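Proteasome accessory factor B/C (PafBC) (Paenarthrobacter aurescens, PDB 6SJ9) probably acts as a WYL-domain transcriptional regulator of the bacterial DNA damage response, binding DNA through winged helix-turn-helix domains. Local coordinates at residues F165-V170 with V206-R211; F230-E235 with Q405-H410; A155-K160 with V180-L185. All blocks are in the same frame, centred on the assembly; numbering follows the deposited sequence.

Contact 1: F165-V170 with V206-R211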
loop_
_atom_site.group_PDB
_atom_site.type_symbol
_atom_site.label_atom_id
_atom_site.label_comp_id
_atom_site.label_asym_id
_atom_site.label_seq_id
_atom_site.Cartn_x
_atom_site.Cartn_y
_atom_site.Cartn_z
ATOM N N PHE A 165 -22.524 17.436 -8.760
ATOM C CA PHE A 165 -21.941 16.249 -9.385
ATOM C C PHE A 165 -23.051 15.336 -9.874
ATOM O O PHE A 165 -24.194 15.382 -9.381
ATOM C CB PHE A 165 -21.036 15.420 -8.463
ATOM C CG PHE A 165 -21.681 15.058 -7.169
ATOM C CD1 PHE A 165 -22.388 13.852 -7.033
ATOM C CD2 PHE A 165 -21.648 15.953 -6.095
ATOM C CE1 PHE A 165 -23.022 13.557 -5.813
ATOM C CE2 PHE A 165 -22.256 15.643 -4.891
ATOM C CZ PHE A 165 -22.964 14.475 -4.747
ATOM N N GLY A 166 -22.702 14.541 -10.888
ATOM C CA GLY A 166 -23.605 13.507 -11.354
ATOM C C GLY A 166 -23.647 12.340 -10.383
ATOM O O GLY A 166 -22.622 11.874 -9.895
ATOM N N TYR A 167 -24.851 11.858 -10.102
ATOM C CA TYR A 167 -25.012 10.781 -9.139
ATOM C C TYR A 167 -25.991 9.743 -9.665
ATOM O O TYR A 167 -27.129 10.078 -10.004
ATOM C CB TYR A 167 -25.493 11.274 -7.781
ATOM C CG TYR A 167 -25.283 10.201 -6.766
ATOM C CD1 TYR A 167 -23.997 9.837 -6.417
ATOM C CD2 TYR A 167 -26.345 9.564 -6.155
ATOM C CE1 TYR A 167 -23.751 8.870 -5.485
ATOM C CE2 TYR A 167 -26.116 8.550 -5.211
ATOM C CZ TYR A 167 -24.813 8.211 -4.893
ATOM O OH TYR A 167 -24.529 7.239 -3.978
ATOM N N GLN A 168 -25.563 8.487 -9.698
ATOM C CA GLN A 168 -26.468 7.421 -10.119
ATOM C C GLN A 168 -27.317 6.976 -8.931
ATOM O O GLN A 168 -26.867 6.219 -8.058
ATOM C CB GLN A 168 -25.687 6.266 -10.731
ATOM C CG GLN A 168 -26.602 5.385 -11.553
ATOM C CD GLN A 168 -25.968 4.966 -12.853
ATOM O OE1 GLN A 168 -26.380 5.421 -13.923
ATOM N NE2 GLN A 168 -24.950 4.107 -12.774
ATOM N N ALA A 169 -28.592 7.343 -9.007
ATOM C CA ALA A 169 -29.601 7.292 -7.958
ATOM C C ALA A 169 -29.668 5.988 -7.176
ATOM O O ALA A 169 -29.198 4.940 -7.632
ATOM C CB ALA A 169 -30.974 7.586 -8.570
ATOM N N VAL A 170 -30.224 6.083 -5.963
ATOM C CA VAL A 170 -30.245 4.953 -5.040
ATOM C C VAL A 170 -31.019 3.804 -5.666
ATOM O O VAL A 170 -30.659 2.630 -5.512
ATOM C CB VAL A 170 -30.854 5.394 -3.694
ATOM C CG1 VAL A 170 -30.921 4.233 -2.712
ATOM C CG2 VAL A 170 -30.070 6.565 -3.108
ATOM N N VAL A 206 -26.388 10.800 1.971
ATOM C CA VAL A 206 -25.113 10.125 1.891
ATOM C C VAL A 206 -24.918 9.625 0.467
ATOM O O VAL A 206 -25.835 9.048 -0.133
ATOM C CB VAL A 206 -25.022 8.984 2.912
ATOM C CG1 VAL A 206 -23.585 8.523 2.986
ATOM C CG2 VAL A 206 -25.508 9.456 4.260
ATOM N N PHE A 207 -23.760 9.916 -0.088
ATOM C CA PHE A 207 -23.401 9.575 -1.451
ATOM C C PHE A 207 -22.183 8.658 -1.440
ATOM O O PHE A 207 -21.149 9.022 -0.872
ATOM C CB PHE A 207 -23.076 10.868 -2.208
ATOM C CG PHE A 207 -24.215 11.855 -2.219
ATOM C CD1 PHE A 207 -25.268 11.727 -3.126
ATOM C CD2 PHE A 207 -24.269 12.860 -1.277
ATOM C CE1 PHE A 207 -26.326 12.629 -3.133
ATOM C CE2 PHE A 207 -25.299 13.794 -1.290
ATOM C CZ PHE A 207 -26.328 13.676 -2.208
ATOM N N ARG A 208 -22.271 7.507 -2.102
ATOM C CA ARG A 208 -21.088 6.677 -2.309
ATOM C C ARG A 208 -20.216 7.258 -3.417
ATOM O O ARG A 208 -20.714 7.581 -4.488
ATOM C CB ARG A 208 -21.450 5.237 -2.645
ATOM C CG ARG A 208 -22.547 4.602 -1.832
ATOM C CD ARG A 208 -22.771 3.141 -2.336
ATOM N NE ARG A 208 -21.468 2.479 -2.452
ATOM C CZ ARG A 208 -20.913 1.698 -1.528
ATOM N NH1 ARG A 208 -19.708 1.162 -1.746
ATOM N NH2 ARG A 208 -21.541 1.491 -0.374
ATOM N N LEU A 209 -18.936 7.483 -3.135
ATOM C CA LEU A 209 -18.062 8.092 -4.144
ATOM C C LEU A 209 -18.033 7.265 -5.421
ATOM O O LEU A 209 -18.080 7.826 -6.533
ATOM C CB LEU A 209 -16.639 8.261 -3.589
ATOM C CG LEU A 209 -16.190 9.622 -3.073
ATOM C CD1 LEU A 209 -17.093 10.066 -1.972
ATOM C CD2 LEU A 209 -14.747 9.589 -2.537
ATOM N N SER A 210 -18.079 5.929 -5.284
ATOM C CA SER A 210 -18.020 5.060 -6.457
ATOM C C SER A 210 -19.221 5.259 -7.375
ATOM O O SER A 210 -19.128 4.936 -8.563
ATOM C CB SER A 210 -17.901 3.592 -6.037
ATOM O OG SER A 210 -19.108 3.107 -5.453
ATOM N N ARG A 211 -20.334 5.804 -6.875
ATOM C CA ARG A 211 -21.537 5.996 -7.689
ATOM C C ARG A 211 -21.638 7.381 -8.339
ATOM O O ARG A 211 -22.665 7.689 -8.956
ATOM C CB ARG A 211 -22.782 5.709 -6.870
ATOM C CG ARG A 211 -22.778 4.271 -6.230
ATOM C CD ARG A 211 -24.156 3.658 -6.355
ATOM N NE ARG A 211 -24.381 3.132 -7.704
ATOM C CZ ARG A 211 -25.576 2.951 -8.281
ATOM N NH1 ARG A 211 -26.714 3.265 -7.650
ATOM N NH2 ARG A 211 -25.629 2.457 -9.516
#
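Tyr167 and Gln168, at the end of strand 163-168, meet strand 203-208 and the 3-10 turn behind it at a steep angle, 84° between the two short strand axes, which approach to 8.6 Å. Side chains make most of the contacts, and one backbone bond joins the segments where the second one turns: Gln168 N donates to Arg211 O over 3.1 Å. Inside the angle lies a cluster of three aromatic rings in two T-shaped steps. Phe165 sends CZ over the centre of one face of Phe207, 3.8 Å from Phe207 CG. Phe207 in turn sets CD1 over the centre of a face of Tyr167, the ring centroids 5.1 Å apart. Tyr167 CG stands anti to the backbone N (chi1 -165°), beside the carbonyl carbon, and at the far end of the ring Tyr167 OH accepts a hydrogen bond from Arg208 N at 2.9 Å, bent to 149° at the hydrogen. Arg211 CB packs 3.6 Å from Tyr167 CE1, on the side of the ring away from Phe207 CD1, while Arg208 O lies at the ring's edge; the phenol is thus held from both sides and by its hydroxyl. Farther out, the bent Arg211 chain brings its guanidinium beside the chain at Gln168 and Ala169, with Gln168 CB above one face near the rim; Arg211 NH1 lies 3.0 Å from Ala169 O. Arg208 and Ser210 both reach Asp284, the former by a salt bridge, while Arg178 of strand 175-188 touches Phe207. The steeply crossed strands around an aromatic core are consistent with the strongly bent, Sm-like antiparallel sheet of a WYL domain.

Contact 2: F230-E235 with Q405-H410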
loop_
_atom_site.group_PDB
_atom_site.type_symbol
_atom_site.label_atom_id
_atom_site.label_comp_id
_atom_site.label_asym_id
_atom_site.label_seq_id
_atom_site.Cartn_x
_atom_site.Cartn_y
_atom_site.Cartn_z
ATOM N N PHE A 230 -23.586 18.899 13.837
ATOM C CA PHE A 230 -23.422 17.864 12.819
ATOM C C PHE A 230 -22.413 16.830 13.282
ATOM O O PHE A 230 -21.234 17.151 13.470
ATOM C CB PHE A 230 -22.966 18.438 11.476
ATOM C CG PHE A 230 -22.159 17.448 10.651
ATOM C CD1 PHE A 230 -22.730 16.265 10.182
ATOM C CD2 PHE A 230 -20.831 17.725 10.338
ATOM C CE1 PHE A 230 -21.997 15.367 9.442
ATOM C CE2 PHE A 230 -20.076 16.847 9.583
ATOM C CZ PHE A 230 -20.656 15.657 9.125
ATOM N N ASN A 231 -22.868 15.598 13.473
ATOM C CA ASN A 231 -21.978 14.505 13.859
ATOM C C ASN A 231 -21.723 13.591 12.661
ATOM O O ASN A 231 -22.622 12.860 12.228
ATOM C CB ASN A 231 -22.552 13.727 15.040
ATOM C CG ASN A 231 -21.554 12.730 15.618
ATOM O OD1 ASN A 231 -20.393 12.657 15.183
ATOM N ND2 ASN A 231 -21.996 11.976 16.622
ATOM N N ALA A 232 -20.498 13.637 12.123
ATOM C CA ALA A 232 -20.179 12.802 10.965
ATOM C C ALA A 232 -20.147 11.319 11.321
ATOM O O ALA A 232 -20.621 10.481 10.541
ATOM C CB ALA A 232 -18.832 13.209 10.358
ATOM N N ARG A 233 -19.622 10.976 12.505
ATOM C CA ARG A 233 -19.492 9.571 12.882
ATOM C C ARG A 233 -20.854 8.921 13.099
ATOM O O ARG A 233 -21.068 7.768 12.703
ATOM C CB ARG A 233 -18.608 9.451 14.125
ATOM C CG ARG A 233 -18.520 8.049 14.720
ATOM C CD ARG A 233 -17.729 8.074 16.022
ATOM N NE ARG A 233 -17.656 6.768 16.664
ATOM C CZ ARG A 233 -16.835 6.486 17.671
ATOM N NH1 ARG A 233 -16.015 7.422 18.141
ATOM N NH2 ARG A 233 -16.828 5.273 18.203
ATOM N N ALA A 234 -21.784 9.638 13.737
ATOM C CA ALA A 234 -23.118 9.090 13.952
ATOM C C ALA A 234 -23.886 8.968 12.643
ATOM O O ALA A 234 -24.671 8.026 12.467
ATOM C CB ALA A 234 -23.898 9.963 14.937
ATOM N N GLU A 235 -23.668 9.906 11.715
ATOM C CA GLU A 235 -24.360 9.855 10.429
ATOM C C GLU A 235 -23.919 8.642 9.606
ATOM O O GLU A 235 -24.752 7.950 9.001
ATOM C CB GLU A 235 -24.096 11.150 9.663
ATOM C CG GLU A 235 -24.937 11.286 8.447
ATOM C CD GLU A 235 -26.397 11.342 8.818
ATOM O OE1 GLU A 235 -26.731 12.043 9.807
ATOM O OE2 GLU A 235 -27.203 10.679 8.133
ATOM N N GLN A 405 -13.576 9.201 9.528
ATOM C CA GLN A 405 -14.359 10.418 9.302
ATOM C C GLN A 405 -13.389 11.560 8.952
ATOM O O GLN A 405 -12.407 11.806 9.669
ATOM C CB GLN A 405 -15.164 10.894 10.521
ATOM C CG GLN A 405 -16.329 10.040 10.935
ATOM C CD GLN A 405 -15.879 8.680 11.465
ATOM O OE1 GLN A 405 -16.479 7.682 11.144
ATOM N NE2 GLN A 405 -14.824 8.647 12.289
ATOM N N TRP A 406 -13.724 12.312 7.924
ATOM C CA TRP A 406 -12.915 13.461 7.510
ATOM C C TRP A 406 -13.852 14.635 7.282
ATOM O O TRP A 406 -14.489 14.722 6.228
ATOM C CB TRP A 406 -12.142 13.135 6.260
ATOM C CG TRP A 406 -11.158 14.164 5.844
ATOM C CD1 TRP A 406 -11.278 15.538 5.923
ATOM C CD2 TRP A 406 -9.886 13.908 5.238
ATOM N NE1 TRP A 406 -10.151 16.138 5.411
ATOM C CE2 TRP A 406 -9.291 15.175 4.959
ATOM C CE3 TRP A 406 -9.184 12.742 4.917
ATOM C CZ2 TRP A 406 -8.032 15.299 4.390
ATOM C CZ3 TRP A 406 -7.915 12.870 4.315
ATOM C CH2 TRP A 406 -7.352 14.137 4.086
ATOM N N GLU A 407 -13.940 15.522 8.274
ATOM C CA GLU A 407 -14.683 16.782 8.169
ATOM C C GLU A 407 -13.735 17.928 7.826
ATOM O O GLU A 407 -12.532 17.730 7.645
ATOM C CB GLU A 407 -15.390 17.077 9.480
ATOM C CG GLU A 407 -16.305 16.014 9.948
ATOM C CD GLU A 407 -16.894 16.327 11.330
ATOM O OE1 GLU A 407 -16.930 17.499 11.776
ATOM O OE2 GLU A 407 -17.376 15.387 11.944
ATOM N N ASN A 408 -14.281 19.146 7.720
ATOM C CA ASN A 408 -13.461 20.324 7.392
ATOM C C ASN A 408 -12.336 20.476 8.398
ATOM O O ASN A 408 -12.584 20.724 9.575
ATOM C CB ASN A 408 -14.302 21.621 7.374
ATOM C CG ASN A 408 -13.515 22.803 6.743
ATOM O OD1 ASN A 408 -12.726 22.583 5.831
ATOM N ND2 ASN A 408 -13.739 24.025 7.217
ATOM N N ASP A 409 -11.097 20.353 7.950
ATOM C CA ASP A 409 -9.967 20.560 8.867
ATOM C C ASP A 409 -9.911 19.515 10.014
ATOM O O ASP A 409 -9.266 19.752 11.048
ATOM C CB ASP A 409 -9.964 21.989 9.481
ATOM C CG ASP A 409 -8.592 22.360 10.163
ATOM O OD1 ASP A 409 -7.562 22.330 9.453
ATOM O OD2 ASP A 409 -8.528 22.650 11.380
ATOM N N HIS A 410 -10.562 18.355 9.901
ATOM C CA HIS A 410 -10.659 17.486 11.081
ATOM C C HIS A 410 -10.785 16.019 10.659
ATOM O O HIS A 410 -11.784 15.645 10.038
ATOM C CB HIS A 410 -11.823 17.922 11.937
ATOM C CG HIS A 410 -11.878 17.221 13.243
ATOM N ND1 HIS A 410 -13.027 17.130 13.994
ATOM C CD2 HIS A 410 -10.905 16.610 13.960
ATOM C CE1 HIS A 410 -12.768 16.457 15.107
ATOM N NE2 HIS A 410 -11.484 16.134 15.110
#
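Ala232 CB and the ring of Phe230 receive the side chain of Glu407, which forms the centre of this small interface. Glu407 OE2 lies 3.1 Å from Ala232 CB, and Glu407 CD is 3.7 Å from Phe230 CE2; carboxylate and ring reach toward each other tip to tip, their planes 46° apart. The Glu407 chain runs extended beyond CG (chi2 175°), placing CD against the first turn of helix 232-237. Beside it, Gln405 lays CG 3.7 Å from Arg233 CA and its amide carbon CD 3.9 Å from Arg233 CB, the aliphatic part of Arg233 lying across the Gln405 side chain. The carboxylate end of Glu407 and the aliphatic part of Gln405 thus meet apolar atoms, and the polar groups also bond to residues outside the segments. Glu407 OE2 is hydrogen-bonded to Tyr412 OH, Arg233 NH2 donates to Glu415 O, and Gln405 OE1 takes a weak bond from Arg188. On the helix side, Asn231 is the N-cap: its OD1 accepts a weak bond from Arg233 N at 3.3 Å, while Ala232 N sits 3.5 Å above one face of the Phe230 ring, toward its rim. On the strand side, a type II turn from Glu407 to His410 is closed by His410 N to Glu407 O at 3.1 Å, and Glu407 N returns a bond to His410 O. This turn links strand 404-407 to strand 410-413, whose Tyr412 also touches Ala232, Arg233 and Gln405. On the far side, Trp406 packs against helices 147-159 and 367-374, while strand 404-407 pairs with strand 175-188; a strand of the PafC helix-turn-helix region thereby extends the WYL sheet, with helix 232-237 resting on it.

Contact 3: A155-K160 with V180-L185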
loop_
_atom_site.group_PDB
_atom_site.type_symbol
_atom_site.label_atom_id
_atom_site.label_comp_id
_atom_site.label_asym_id
_atom_site.label_seq_id
_atom_site.Cartn_x
_atom_site.Cartn_y
_atom_site.Cartn_z
ATOM N N ALA A 155 -11.461 20.736 -0.773
ATOM C CA ALA A 155 -11.341 22.145 -1.161
ATOM C C ALA A 155 -12.677 22.856 -0.987
ATOM O O ALA A 155 -12.730 23.949 -0.445
ATOM C CB ALA A 155 -10.839 22.264 -2.641
ATOM N N ALA A 156 -13.770 22.199 -1.362
ATOM C CA ALA A 156 -15.091 22.788 -1.181
ATOM C C ALA A 156 -15.356 23.102 0.295
ATOM O O ALA A 156 -15.852 24.180 0.644
ATOM C CB ALA A 156 -16.131 21.817 -1.743
HETATM N N MSE A 157 -15.032 22.169 1.178
HETATM C CA MSE A 157 -15.307 22.402 2.601
HETATM C C MSE A 157 -14.407 23.475 3.145
HETATM O O MSE A 157 -14.834 24.247 3.983
HETATM C CB MSE A 157 -15.103 21.104 3.451
HETATM C CG MSE A 157 -15.843 19.909 2.956
HETATM SE SE MSE A 157 -15.831 18.365 4.308
HETATM C CE MSE A 157 -14.005 17.727 3.867
ATOM N N HIS A 158 -13.131 23.472 2.721
ATOM C CA HIS A 158 -12.207 24.489 3.206
ATOM C C HIS A 158 -12.665 25.874 2.768
ATOM O O HIS A 158 -12.635 26.822 3.563
ATOM C CB HIS A 158 -10.765 24.240 2.720
ATOM C CG HIS A 158 -9.755 25.191 3.306
ATOM N ND1 HIS A 158 -8.838 25.898 2.538
ATOM C CD2 HIS A 158 -9.513 25.548 4.591
ATOM C CE1 HIS A 158 -8.098 26.666 3.326
ATOM N NE2 HIS A 158 -8.494 26.484 4.576
ATOM N N GLY A 159 -13.120 26.001 1.529
ATOM C CA GLY A 159 -13.565 27.308 1.073
ATOM C C GLY A 159 -15.052 27.577 1.305
ATOM O O GLY A 159 -15.556 28.622 0.874
ATOM N N LYS A 160 -15.756 26.649 1.963
ATOM C CA LYS A 160 -17.185 26.797 2.232
ATOM C C LYS A 160 -17.977 27.022 0.941
ATOM O O LYS A 160 -18.832 27.907 0.867
ATOM C CB LYS A 160 -17.447 27.926 3.250
ATOM C CG LYS A 160 -16.822 27.611 4.595
ATOM C CD LYS A 160 -17.141 28.641 5.623
ATOM C CE LYS A 160 -16.766 28.106 7.015
ATOM N NZ LYS A 160 -15.294 28.261 7.242
ATOM N N VAL A 180 -25.077 19.853 -3.517
ATOM C CA VAL A 180 -24.770 19.411 -2.174
ATOM C C VAL A 180 -23.903 20.445 -1.468
ATOM O O VAL A 180 -22.935 20.949 -2.037
ATOM C CB VAL A 180 -24.086 18.022 -2.241
ATOM C CG1 VAL A 180 -23.607 17.588 -0.911
ATOM C CG2 VAL A 180 -25.065 16.990 -2.787
ATOM N N GLU A 181 -24.172 20.646 -0.190
ATOM C CA GLU A 181 -23.260 21.328 0.702
ATOM C C GLU A 181 -22.491 20.274 1.498
ATOM O O GLU A 181 -23.098 19.580 2.351
ATOM C CB GLU A 181 -24.057 22.262 1.623
ATOM C CG GLU A 181 -24.822 23.346 0.819
ATOM C CD GLU A 181 -25.818 24.157 1.646
ATOM O OE1 GLU A 181 -25.893 23.957 2.883
ATOM O OE2 GLU A 181 -26.527 24.996 1.062
ATOM N N PRO A 182 -21.187 20.097 1.267
ATOM C CA PRO A 182 -20.481 18.914 1.830
ATOM C C PRO A 182 -20.169 19.092 3.307
ATOM O O PRO A 182 -19.622 20.117 3.717
ATOM C CB PRO A 182 -19.198 18.837 1.009
ATOM C CG PRO A 182 -18.975 20.358 0.558
ATOM C CD PRO A 182 -20.364 20.844 0.281
ATOM N N TRP A 183 -20.585 18.112 4.120
ATOM C CA TRP A 183 -20.296 18.109 5.558
ATOM C C TRP A 183 -19.139 17.208 5.928
ATOM O O TRP A 183 -18.411 17.487 6.895
ATOM C CB TRP A 183 -21.491 17.658 6.369
ATOM C CG TRP A 183 -22.699 18.511 6.233
ATOM C CD1 TRP A 183 -22.822 19.684 5.554
ATOM C CD2 TRP A 183 -23.990 18.235 6.803
ATOM N NE1 TRP A 183 -24.122 20.174 5.690
ATOM C CE2 TRP A 183 -24.853 19.278 6.431
ATOM C CE3 TRP A 183 -24.495 17.194 7.578
ATOM C CZ2 TRP A 183 -26.199 19.323 6.834
ATOM C CZ3 TRP A 183 -25.837 17.240 7.963
ATOM C CH2 TRP A 183 -26.660 18.304 7.596
ATOM N N GLY A 184 -18.955 16.126 5.195
ATOM C CA GLY A 184 -17.882 15.228 5.548
ATOM C C GLY A 184 -17.703 14.117 4.545
ATOM O O GLY A 184 -18.587 13.823 3.736
ATOM N N LEU A 185 -16.506 13.566 4.569
ATOM C CA LEU A 185 -16.156 12.341 3.897
ATOM C C LEU A 185 -15.971 11.237 4.933
ATOM O O LEU A 185 -15.532 11.483 6.063
ATOM C CB LEU A 185 -14.878 12.515 3.102
ATOM C CG LEU A 185 -14.959 13.427 1.878
ATOM C CD1 LEU A 185 -13.578 13.843 1.536
ATOM C CD2 LEU A 185 -15.573 12.644 0.709
#
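Met157 and Pro182 mark the closest backbone approach, where the end of helix 147-159 passes over strand 175-188 with short axes 8.4 Å apart and at 100° to each other. Pro182 turns its ring toward the helix: Pro182 CG lies 3.9 Å from Ala156 CB and 4.0 Å from Met157 CG, lodged between the two side chains. Met157, present as selenomethionine, and Pro182 run past one another in opposite senses. The Met157 chain is extended at chi2 (-169°), which carries SE onward to the strand backbone, 3.8 Å from Trp183 O and 3.9 Å from Gly184 N. Trp183 and Gly184 share Val195 as partner in a classic beta bulge; Trp183 sends its CB away from the helix, and its ring meets that of Phe230. Just beyond, a Schellman motif with Lys160 at positive phi ends the helix and lets the chain turn into strand 163-168. Apart from the selenium and Met157 CG lying against backbone atoms, the helix and strand meet through carbon alone; van der Waals packing and burial of apolar surface, rather than directed polar bonds, therefore join the WYL helix to its sheet.

From the N terminus, helix 147-159 leads into strand 163-168 and then strand 175-188, whose return beneath the helix closes the short loop of contact 3. Contact 1 opens within that loop, at 165-170, and closes after it, at 206-211, so the two cross; Phe165 and Phe207 both pack on Val180, joining the aromatic cluster to the strand. Contact 2 follows both in series and closes a far longer excursion, 169 residues through the WCX domain and into the helix-turn-helix region. It touches contact 3, with a probable hydrogen bond from Trp406 N to Leu185 O. Together they tie the first WYL sheet to its helix and to the PafC part.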